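Local coordinates for protein butyryl-CoA dehydrogenase (PDB 6CXT) that belongs to the acyl-CoA dehydrogenase family of flavoproteins and binds flavin-adenine dinucleotide, at residues Phe327-Ile335 and Gly347-Asp355. Residues are numbered along the deposited sequence; the frame is centred on the assembly and turned at random. Where two conformers were deposited one is given.
Sequences FVQSGIDSI and GRVNNSIKD. With EDO (1,2-ethanediol), chain E.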
# COMPACT_ATOMS: atom_id res chain seq x y z
N PHE B 327 9.47 -8.54 -6.13
CA PHE B 327 10.62 -9.19 -5.57
C PHE B 327 11.01 -8.50 -4.26
O PHE B 327 11.34 -9.16 -3.28
CB PHE B 327 11.77 -9.30 -6.61
CG PHE B 327 12.97 -10.09 -6.18
CD1 PHE B 327 12.88 -11.18 -5.28
CD2 PHE B 327 14.23 -9.82 -6.77
CE1 PHE B 327 14.01 -11.95 -4.93
CE2 PHE B 327 15.34 -10.57 -6.41
CZ PHE B 327 15.24 -11.63 -5.49
N VAL B 328 10.92 -7.18 -4.21
CA VAL B 328 11.18 -6.46 -2.95
C VAL B 328 10.12 -6.90 -1.89
O VAL B 328 10.46 -7.20 -0.73
CB VAL B 328 11.09 -4.90 -3.18
CG1 VAL B 328 11.02 -4.13 -1.85
CG2 VAL B 328 12.34 -4.42 -3.96
N GLN B 329 8.86 -6.97 -2.28
CA GLN B 329 7.82 -7.35 -1.32
C GLN B 329 8.03 -8.80 -0.86
O GLN B 329 7.83 -9.11 0.31
CB GLN B 329 6.44 -7.16 -1.94
CG GLN B 329 6.12 -5.71 -2.33
CD GLN B 329 4.83 -5.61 -3.10
OE1 GLN B 329 4.81 -5.83 -4.32
NE2 GLN B 329 3.76 -5.25 -2.42
N SER B 330 8.41 -9.66 -1.80
CA SER B 330 8.69 -11.07 -1.50
C SER B 330 9.83 -11.20 -0.45
O SER B 330 9.73 -11.95 0.53
CB SER B 330 9.08 -11.81 -2.80
OG SER B 330 9.31 -13.21 -2.50
N GLY B 331 10.93 -10.44 -0.67
CA GLY B 331 12.05 -10.44 0.27
C GLY B 331 11.60 -9.99 1.67
O GLY B 331 12.02 -10.57 2.67
N ILE B 332 10.81 -8.92 1.75
CA ILE B 332 10.37 -8.46 3.04
C ILE B 332 9.40 -9.50 3.68
O ILE B 332 9.54 -9.88 4.85
CB ILE B 332 9.66 -7.10 2.91
CG1 ILE B 332 10.70 -6.00 2.51
CG2 ILE B 332 8.95 -6.72 4.23
CD1 ILE B 332 9.97 -4.80 1.91
N ASP B 333 8.45 -9.96 2.89
CA ASP B 333 7.43 -10.88 3.45
C ASP B 333 8.06 -12.25 3.90
O ASP B 333 7.66 -12.82 4.94
CB ASP B 333 6.32 -11.12 2.40
CG ASP B 333 5.37 -9.95 2.31
OD1 ASP B 333 5.31 -9.15 3.23
OD2 ASP B 333 4.57 -9.90 1.38
N SER B 334 9.04 -12.76 3.15
CA SER B 334 9.78 -13.96 3.54
C SER B 334 10.42 -13.78 4.92
O SER B 334 10.40 -14.70 5.76
CB SER B 334 10.83 -14.32 2.50
OG SER B 334 10.18 -14.72 1.32
N ILE B 335 11.03 -12.61 5.16
CA ILE B 335 11.57 -12.36 6.49
C ILE B 335 10.45 -12.34 7.53
O ILE B 335 10.58 -12.99 8.59
CB ILE B 335 12.43 -11.06 6.52
CG1 ILE B 335 13.72 -11.30 5.71
CG2 ILE B 335 12.76 -10.63 7.93
CD1 ILE B 335 14.50 -9.97 5.43
N GLY B 347 19.33 -18.44 8.14
CA GLY B 347 17.94 -18.65 7.77
C GLY B 347 17.76 -18.83 6.27
O GLY B 347 16.71 -19.37 5.83
N ARG B 348 18.79 -18.41 5.51
CA ARG B 348 18.86 -18.47 4.04
C ARG B 348 17.64 -17.84 3.31
O ARG B 348 17.11 -18.33 2.28
CB ARG B 348 19.27 -19.84 3.51
CG ARG B 348 18.55 -21.07 3.98
CD ARG B 348 19.27 -22.31 3.43
NE ARG B 348 18.31 -23.28 2.86
CZ ARG B 348 17.99 -23.39 1.57
NH1 ARG B 348 18.55 -22.61 0.63
NH2 ARG B 348 17.11 -24.31 1.20
N VAL B 349 17.21 -16.75 3.89
CA VAL B 349 16.05 -16.01 3.41
C VAL B 349 16.40 -14.57 3.05
O VAL B 349 15.75 -13.96 2.16
CB VAL B 349 14.99 -16.11 4.57
CG1 VAL B 349 14.03 -14.95 4.65
CG2 VAL B 349 14.25 -17.45 4.40
N ASN B 350 17.34 -13.99 3.77
CA ASN B 350 17.48 -12.51 3.75
C ASN B 350 18.26 -12.05 2.49
O ASN B 350 18.38 -10.85 2.26
CB ASN B 350 18.05 -11.95 5.07
CG ASN B 350 19.46 -12.42 5.37
OD1 ASN B 350 20.23 -12.77 4.45
ND2 ASN B 350 19.85 -12.35 6.64
N ASN B 351 18.74 -12.98 1.65
CA ASN B 351 19.34 -12.53 0.35
C ASN B 351 18.29 -12.01 -0.63
O ASN B 351 18.61 -11.16 -1.47
CB ASN B 351 20.12 -13.64 -0.33
CG ASN B 351 21.45 -13.83 0.31
OD1 ASN B 351 22.09 -12.88 0.78
ND2 ASN B 351 21.86 -15.06 0.40
N SER B 352 17.04 -12.43 -0.50
CA SER B 352 16.05 -11.94 -1.42
C SER B 352 15.90 -10.43 -1.28
O SER B 352 15.89 -9.77 -2.33
CB SER B 352 14.66 -12.61 -1.21
OG SER B 352 14.89 -13.96 -1.45
N ILE B 353 15.72 -9.90 -0.06
CA ILE B 353 15.50 -8.44 0.03
C ILE B 353 16.76 -7.67 -0.45
O ILE B 353 16.63 -6.62 -1.12
CB ILE B 353 15.06 -7.94 1.44
CG1 ILE B 353 14.66 -6.45 1.43
CG2 ILE B 353 16.14 -8.22 2.52
CD1 ILE B 353 13.58 -6.01 0.37
N LYS B 354 17.93 -8.17 -0.08
CA LYS B 354 19.20 -7.49 -0.43
C LYS B 354 19.36 -7.42 -1.95
O LYS B 354 19.76 -6.38 -2.49
CB LYS B 354 20.39 -8.23 0.23
CG LYS B 354 20.38 -8.04 1.76
CD LYS B 354 21.68 -8.53 2.36
CE LYS B 354 21.69 -10.05 2.36
NZ LYS B 354 23.07 -10.46 2.77
N ASP B 355 19.00 -8.50 -2.62
CA ASP B 355 19.11 -8.58 -4.07
C ASP B 355 18.01 -7.84 -4.74
O ASP B 355 18.24 -7.17 -5.76
CB ASP B 355 19.10 -10.06 -4.54
CG ASP B 355 20.33 -10.82 -4.03
OD1 ASP B 355 21.31 -10.19 -3.50
OD2 ASP B 355 20.35 -12.06 -4.15
C1 EDO E . 25.03 -13.23 -4.07
O1 EDO E . 25.53 -13.14 -5.42
C2 EDO E . 23.67 -13.95 -3.92
O2 EDO E . 22.74 -13.18 -4.72
O HOH W 1 14.69 -11.47 2.20
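In Ile353 the first torsion sets CG1 anti to the backbone N (chi1 -172°) and the bend at the second (chi2 53°) turns CD1 toward Val328 and Ile332 of segment 327-335, while Phe327, also with CG anti to its N, brings one face of its ring over Ser352 O. The meeting of the two segments illustrates how a glycine lets two helices come close. Gly331 has no side chain where the helices meet, and its CA lies 3.7 Å from Ile353 N and equally near Ser352 CB; the axes of the two segments approach to 7.5 Å, nearly antiparallel at 151°. Ile353 is the knob, seated in the hole formed by Val328, Gly331, Ile332 and Ile335. Its CD1 packs against Ile332 CG1 at 3.6 Å and also meets Val328 CG1, whereas its other branch, CG2, touches Ile335 CD1 at 3.8 Å, the two side chains crossing at about a right angle. Ile335 CG1 turns to Val349 CG1, which lies also against Ser334 CB. At the far end Ser352 O stands 3.7 Å from Phe327 CZ, offset toward the rim of the ring.

No direct hydrogen bond joins the segments. Instead a water bridges them, donating to Gly331 O and to Val349 O (2.7 Å), which otherwise accept weak backbone bonds, and accepting from Ile353 N. Ser334 OG bonds back to Ser330 O, reaching it from the opposite face to Ser334 N.

Within the C-terminal domain of the acyl-CoA dehydrogenase family, this contact packs helix 313-338 against helix 351-359. Ile332 packs on Ile332 of the second subunit. Asp257 of helix 248-267 ties both helices together by hydrogen bonds to Ser330 and Ser352, and helix 279-306 adjoins helix 313-338 through Met288.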